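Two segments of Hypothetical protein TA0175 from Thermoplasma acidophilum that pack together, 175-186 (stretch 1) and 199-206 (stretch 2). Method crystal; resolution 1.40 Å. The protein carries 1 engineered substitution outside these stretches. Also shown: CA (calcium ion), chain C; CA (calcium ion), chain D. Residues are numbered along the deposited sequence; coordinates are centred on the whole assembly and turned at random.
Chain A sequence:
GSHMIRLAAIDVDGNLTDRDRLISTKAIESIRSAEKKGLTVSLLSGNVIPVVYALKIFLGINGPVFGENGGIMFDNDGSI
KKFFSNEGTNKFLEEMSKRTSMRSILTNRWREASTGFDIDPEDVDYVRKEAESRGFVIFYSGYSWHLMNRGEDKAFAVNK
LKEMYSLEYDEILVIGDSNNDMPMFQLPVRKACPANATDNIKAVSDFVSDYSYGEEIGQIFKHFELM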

ATOM      1  N   ILE A 175      -3.730 -14.258  -4.354  1.00 11.37           N
ATOM      2  CA  ILE A 175      -4.849 -14.972  -3.752  1.00 12.11           C
ATOM      3  C   ILE A 175      -4.785 -14.689  -2.253  1.00 11.36           C
ATOM      4  O   ILE A 175      -3.756 -14.944  -1.601  1.00 12.41           O
ATOM      5  CB  ILE A 175      -4.758 -16.492  -4.028  1.00 12.49           C
ATOM      6  CG1 ILE A 175      -4.732 -16.730  -5.543  1.00 13.58           C
ATOM      7  CG2 ILE A 175      -5.934 -17.215  -3.382  1.00 13.85           C
ATOM      8  CD1 ILE A 175      -4.593 -18.184  -5.940  1.00 13.75           C
ATOM      9  N   GLY A 176      -5.881 -14.137  -1.728  1.00 10.33           N
ATOM     10  CA  GLY A 176      -5.981 -13.763  -0.323  1.00 11.81           C
ATOM     11  C   GLY A 176      -7.408 -13.944   0.144  1.00 11.72           C
ATOM     12  O   GLY A 176      -8.251 -14.415  -0.631  1.00 12.60           O
ATOM     13  N   ASP A 177      -7.709 -13.536   1.376  1.00 11.60           N
ATOM     14  CA  ASP A 177      -9.053 -13.744   1.900  1.00 10.96           C
ATOM     15  C   ASP A 177      -9.621 -12.685   2.829  1.00 11.45           C
ATOM     16  O   ASP A 177     -10.821 -12.690   3.084  1.00 11.97           O
ATOM     17  CB  ASP A 177      -9.095 -15.094   2.647  1.00 10.63           C
ATOM     18  CG  ASP A 177      -8.304 -15.070   3.953  1.00 11.94           C
ATOM     19  OD1 ASP A 177      -7.361 -14.285   4.058  1.00 11.96           O
ATOM     20  OD2 ASP A 177      -8.612 -15.839   4.883  1.00 12.60           O
ATOM     21  N   SER A 178      -8.794 -11.774   3.327  1.00 12.75           N
ATOM     22  CA  SER A 178      -9.285 -10.815   4.307  1.00 12.59           C
ATOM     23  C   SER A 178      -8.531  -9.496   4.304  1.00 12.43           C
ATOM     24  O   SER A 178      -7.700  -9.245   3.434  1.00 12.79           O
ATOM     25  CB  SER A 178      -9.210 -11.450   5.702  1.00 14.39           C
ATOM     26  OG  SER A 178      -7.873 -11.807   6.001  1.00 16.64           O
ATOM     27  N   ASN A 179      -8.817  -8.657   5.295  1.00 11.96           N
ATOM     28  CA  ASN A 179      -8.195  -7.344   5.362  1.00 11.94           C
ATOM     29  C   ASN A 179      -6.678  -7.349   5.378  1.00 11.08           C
ATOM     30  O   ASN A 179      -6.062  -6.467   4.785  1.00 12.44           O
ATOM     31  CB  ASN A 179      -8.727  -6.569   6.569  1.00 11.85           C
ATOM     32  CG  ASN A 179      -8.058  -5.220   6.725  1.00 13.64           C
ATOM     33  OD1 ASN A 179      -7.122  -5.069   7.514  1.00 16.71           O
ATOM     34  ND2 ASN A 179      -8.513  -4.239   5.957  1.00 15.17           N
ATOM     35  N   ASN A 180      -6.062  -8.329   6.034  1.00 11.86           N
ATOM     36  CA  ASN A 180      -4.608  -8.352   6.068  1.00 12.25           C
ATOM     37  C   ASN A 180      -3.994  -8.670   4.694  1.00 12.28           C
ATOM     38  O   ASN A 180      -2.772  -8.724   4.548  1.00 14.49           O
ATOM     39  CB  ASN A 180      -4.071  -9.301   7.173  1.00 13.19           C
ATOM     40  CG  ASN A 180      -4.513 -10.740   6.999  1.00 12.92           C
ATOM     41  OD1 ASN A 180      -4.783 -11.173   5.887  1.00 14.02           O
ATOM     42  ND2 ASN A 180      -4.563 -11.495   8.099  1.00 12.50           N
ATOM     43  N   ASP A 181      -4.844  -8.852   3.683  1.00 12.61           N
ATOM     44  CA  ASP A 181      -4.380  -9.087   2.317  1.00 11.55           C
ATOM     45  C   ASP A 181      -4.667  -7.896   1.420  1.00 12.06           C
ATOM     46  O   ASP A 181      -4.214  -7.856   0.278  1.00 12.90           O
ATOM     47  CB  ASP A 181      -5.060 -10.292   1.701  1.00 12.37           C
ATOM     48  CG  ASP A 181      -4.918 -11.487   2.551  1.00 12.89           C
ATOM     49  OD1 ASP A 181      -3.763 -11.856   2.846  1.00 14.92           O
ATOM     50  OD2 ASP A 181      -5.961 -12.043   2.935  1.00 12.87           O
ATOM     51  N   MET A 182      -5.434  -6.933   1.915  1.00 11.86           N
ATOM     52  CA  MET A 182      -5.755  -5.783   1.081  1.00 12.15           C
ATOM     53  C   MET A 182      -4.508  -5.087   0.530  1.00 13.09           C
ATOM     54  O   MET A 182      -4.545  -4.564  -0.577  1.00 13.91           O
ATOM     55  CB  MET A 182      -6.648  -4.789   1.835  1.00 11.96           C
ATOM     56  CG  MET A 182      -7.184  -3.662   0.940  1.00 12.78           C
ATOM     57  SD  MET A 182      -8.069  -4.199  -0.564  1.00 13.44           S
ATOM     58  CE  MET A 182      -9.722  -4.519   0.111  1.00 15.81           C
ATOM     59  N   PRO A 183      -3.383  -5.082   1.278  1.00 12.85           N
ATOM     60  CA  PRO A 183      -2.211  -4.410   0.703  1.00 13.55           C
ATOM     61  C   PRO A 183      -1.818  -4.962  -0.665  1.00 13.52           C
ATOM     62  O   PRO A 183      -1.403  -4.197  -1.543  1.00 15.38           O
ATOM     63  CB  PRO A 183      -1.133  -4.630   1.757  1.00 14.31           C
ATOM     64  CG  PRO A 183      -1.920  -4.540   3.029  1.00 14.06           C
ATOM     65  CD  PRO A 183      -3.160  -5.384   2.704  1.00 13.93           C
ATOM     66  N   MET A 184      -1.935  -6.272  -0.871  1.00 12.81           N
ATOM     67  CA  MET A 184      -1.593  -6.783  -2.189  1.00 13.60           C
ATOM     68  C   MET A 184      -2.783  -6.706  -3.146  1.00 13.94           C
ATOM     69  O   MET A 184      -2.591  -6.562  -4.351  1.00 14.19           O
ATOM     70  CB  MET A 184      -1.007  -8.204  -2.125  1.00 14.00           C
ATOM     71  CG  MET A 184      -1.910  -9.309  -1.637  1.00 13.40           C
ATOM     72  SD  MET A 184      -0.961 -10.856  -1.669  1.00 12.90           S
ATOM     73  CE  MET A 184      -2.210 -11.997  -1.097  1.00 12.35           C
ATOM     74  N   PHE A 185      -4.009  -6.761  -2.622  1.00 14.05           N
ATOM     75  CA  PHE A 185      -5.180  -6.664  -3.496  1.00 14.85           C
ATOM     76  C   PHE A 185      -5.384  -5.261  -4.058  1.00 16.10           C
ATOM     77  O   PHE A 185      -6.099  -5.080  -5.045  1.00 19.95           O
ATOM     78  CB  PHE A 185      -6.458  -7.131  -2.782  1.00 13.71           C
ATOM     79  CG  PHE A 185      -6.684  -8.614  -2.874  1.00 13.24           C
ATOM     80  CD1 PHE A 185      -5.819  -9.509  -2.241  1.00 12.62           C
ATOM     81  CD2 PHE A 185      -7.726  -9.125  -3.646  1.00 14.36           C
ATOM     82  CE1 PHE A 185      -5.986 -10.877  -2.381  1.00 12.25           C
ATOM     83  CE2 PHE A 185      -7.897 -10.489  -3.789  1.00 12.13           C
ATOM     84  CZ  PHE A 185      -7.029 -11.372  -3.161  1.00 12.75           C
ATOM     85  N   GLN A 186      -4.759  -4.268  -3.444  1.00 14.46           N
ATOM     86  CA  GLN A 186      -4.899  -2.916  -3.956  1.00 15.53           C
ATOM     87  C   GLN A 186      -3.846  -2.591  -5.022  1.00 15.27           C
ATOM     88  O   GLN A 186      -3.893  -1.524  -5.635  1.00 16.80           O
ATOM     89  CB  GLN A 186      -4.904  -1.902  -2.800  1.00 16.81           C
ATOM     90  CG  GLN A 186      -3.653  -1.831  -1.954  1.00 15.87           C
ATOM     91  CD  GLN A 186      -2.578  -0.973  -2.574  1.00 18.50           C
ATOM     92  OE1 GLN A 186      -2.845   0.149  -3.013  1.00 20.30           O
ATOM     93  NE2 GLN A 186      -1.349  -1.484  -2.600  1.00 20.66           N
ATOM     94  N   ASP A 199     -16.114  -9.139   2.176  1.00 12.13           N
ATOM     95  CA  ASP A 199     -16.806  -8.419   1.125  1.00 12.24           C
ATOM     96  C   ASP A 199     -15.894  -7.471   0.358  1.00 12.12           C
ATOM     97  O   ASP A 199     -15.977  -7.399  -0.860  1.00 13.15           O
ATOM     98  CB  ASP A 199     -17.972  -7.603   1.702  1.00 12.40           C
ATOM     99  CG  ASP A 199     -19.176  -8.458   2.058  1.00 15.65           C
ATOM    100  OD1 ASP A 199     -19.222  -9.649   1.684  1.00 16.41           O
ATOM    101  OD2 ASP A 199     -20.098  -7.917   2.709  1.00 18.10           O
ATOM    102  N   ASN A 200     -15.031  -6.736   1.057  1.00 12.26           N
ATOM    103  CA  ASN A 200     -14.169  -5.780   0.365  1.00 11.47           C
ATOM    104  C   ASN A 200     -13.155  -6.464  -0.547  1.00 12.04           C
ATOM    105  O   ASN A 200     -12.805  -5.932  -1.605  1.00 13.35           O
ATOM    106  CB  ASN A 200     -13.460  -4.862   1.369  1.00 12.72           C
ATOM    107  CG  ASN A 200     -14.358  -3.742   1.869  1.00 12.78           C
ATOM    108  OD1 ASN A 200     -15.548  -3.690   1.560  1.00 14.35           O
ATOM    109  ND2 ASN A 200     -13.787  -2.839   2.655  1.00 15.01           N
ATOM    110  N   ILE A 201     -12.692  -7.644  -0.144  1.00 12.19           N
ATOM    111  CA  ILE A 201     -11.747  -8.393  -0.962  1.00 12.25           C
ATOM    112  C   ILE A 201     -12.493  -8.920  -2.189  1.00 11.70           C
ATOM    113  O   ILE A 201     -11.992  -8.842  -3.299  1.00 11.80           O
ATOM    114  CB  ILE A 201     -11.099  -9.547  -0.154  1.00 10.28           C
ATOM    115  CG1 ILE A 201     -10.053  -8.974   0.819  1.00 10.88           C
ATOM    116  CG2 ILE A 201     -10.448 -10.564  -1.097  1.00 12.48           C
ATOM    117  CD1 ILE A 201      -8.834  -8.329   0.150  1.00 12.15           C
ATOM    118  N   LYS A 202     -13.701  -9.438  -1.998  1.00 12.02           N
ATOM    119  CA  LYS A 202     -14.467  -9.923  -3.140  1.00 11.76           C
ATOM    120  C   LYS A 202     -14.740  -8.801  -4.139  1.00 12.07           C
ATOM    121  O   LYS A 202     -14.640  -8.990  -5.353  1.00 12.69           O
ATOM    122  CB  LYS A 202     -15.818 -10.484  -2.691  1.00 11.30           C
ATOM    123  CG  LYS A 202     -15.737 -11.808  -1.954  1.00 11.97           C
ATOM    124  CD  LYS A 202     -17.131 -12.334  -1.634  1.00 14.30           C
ATOM    125  CE  LYS A 202     -17.064 -13.697  -0.976  1.00 15.31           C
ATOM    126  NZ  LYS A 202     -18.434 -14.231  -0.718  1.00 19.66           N
ATOM    127  N   ALA A 203     -15.084  -7.626  -3.624  1.00 12.12           N
ATOM    128  CA  ALA A 203     -15.430  -6.497  -4.478  1.00 11.18           C
ATOM    129  C   ALA A 203     -14.337  -6.027  -5.430  1.00 13.31           C
ATOM    130  O   ALA A 203     -14.633  -5.410  -6.457  1.00 15.44           O
ATOM    131  CB  ALA A 203     -15.928  -5.332  -3.616  1.00 12.00           C
ATOM    132  N   VAL A 204     -13.078  -6.312  -5.112  1.00 13.04           N
ATOM    133  CA  VAL A 204     -11.991  -5.908  -6.007  1.00 13.53           C
ATOM    134  C   VAL A 204     -11.363  -7.093  -6.733  1.00 14.77           C
ATOM    135  O   VAL A 204     -10.415  -6.923  -7.503  1.00 16.46           O
ATOM    136  CB  VAL A 204     -10.873  -5.141  -5.254  1.00 13.96           C
ATOM    137  CG1 VAL A 204     -11.433  -3.831  -4.690  1.00 17.06           C
ATOM    138  CG2 VAL A 204     -10.295  -6.007  -4.138  1.00 15.42           C
ATOM    139  N   SER A 205     -11.902  -8.287  -6.506  1.00 13.60           N
ATOM    140  CA  SER A 205     -11.354  -9.491  -7.132  1.00 14.13           C
ATOM    141  C   SER A 205     -11.821  -9.690  -8.565  1.00 15.89           C
ATOM    142  O   SER A 205     -12.944  -9.336  -8.923  1.00 17.48           O
ATOM    143  CB  SER A 205     -11.724 -10.735  -6.315  1.00 14.16           C
ATOM    144  OG  SER A 205     -11.034 -10.758  -5.076  1.00 14.50           O
ATOM    145  N   ASP A 206     -10.938 -10.253  -9.387  1.00 14.80           N
ATOM    146  CA  ASP A 206     -11.281 -10.547 -10.774  1.00 15.94           C
ATOM    147  C   ASP A 206     -12.094 -11.832 -10.831  1.00 16.12           C
ATOM    148  O   ASP A 206     -12.892 -12.035 -11.739  1.00 18.51           O
ATOM    149  CB  ASP A 206     -10.014 -10.697 -11.611  1.00 16.29           C
ATOM    150  CG  ASP A 206      -9.280  -9.395 -11.763  1.00 18.83           C
ATOM    151  OD1 ASP A 206      -9.845  -8.480 -12.402  1.00 22.46           O
ATOM    152  OD2 ASP A 206      -8.153  -9.271 -11.249  1.00 19.10           O
TER
HETATM  153 CA    CA C 901      -5.335 -13.255   4.905  1.00 12.71          CA
HETATM  154 CA    CA D 902      -9.404 -18.059   5.272  1.00 11.43          CA
HETATM  155  O   HOH W   1      -5.762 -14.210   7.171  1.00 16.67           O
HETATM  156  O   HOH W   2      -2.928 -13.703   5.954  1.00 16.36           O
HETATM  157  O   HOH W   3      -8.616 -17.513   7.618  1.00 16.49           O
HETATM  158  O   HOH W   4      -7.929 -20.017   5.974  1.00 13.44           O
HETATM  159  O   HOH W   5     -10.650 -18.529   3.221  1.00 14.36           O

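No hydrogen bond crosses between these two segments, although one of them carries calcium ligands on a loop and a 3-10 turn and is crowded with polar groups. The contact illustrates a general principle: apolar packing can join a metal-binding segment to its neighbour while many of its polar atoms bind metal or the backbone of the same segment.

Much of the polarity of this segment goes to the ions and to its own backbone. Asp 177 OD1, Asn 180 OD1 and Asp 181 OD2 each lie 2.4 Å from the calcium of chain C, and this shared cation allows Asp 177 OD1 and Asp 181 OD2 to approach to 2.9 Å without a hydrogen bond between them. Asp 181 OD2 also accepts hydrogen bonds from the backbone, 2.8 Å from Asp 177 N and 2.9 Å from Ser 178 N, so the ligand is fixed by the loop it helps to shape. Asp 177 OD2 lies 2.4 Å from the calcium of chain D, so the Asp 177 carboxylate bridges the two ions.

The second segment answers with Ile 201, which has the largest area covered in the contact. Ile 201 CG1 lies 3.5 Å from Ser 178 O, an oxygen already engaged by Asp 181 N at 2.9 Å. Ile 201 CD1 sits over a face of the Phe 185 ring, 4.1 Å from the centroid and 25° off the normal, a CH-pi arrangement, and also meets Met 182 CE at 3.9 Å. The end of Met 182 comes nearer than its sideways CA-to-CB bond suggests, and Met 182 CE reaches 3.8 Å from Asn 200 O.

At the ring edge, Val 204 CG2 approaches Phe 185 CD2 to 4.1 Å and Ser 205 OG approaches Phe 185 CE2 to 3.4 Å. That hydroxyl donates within its own segment, with Ser 205 OG 2.8 Å from Ile 201 O, so it lies beside the ring with its hydrogen bond already made.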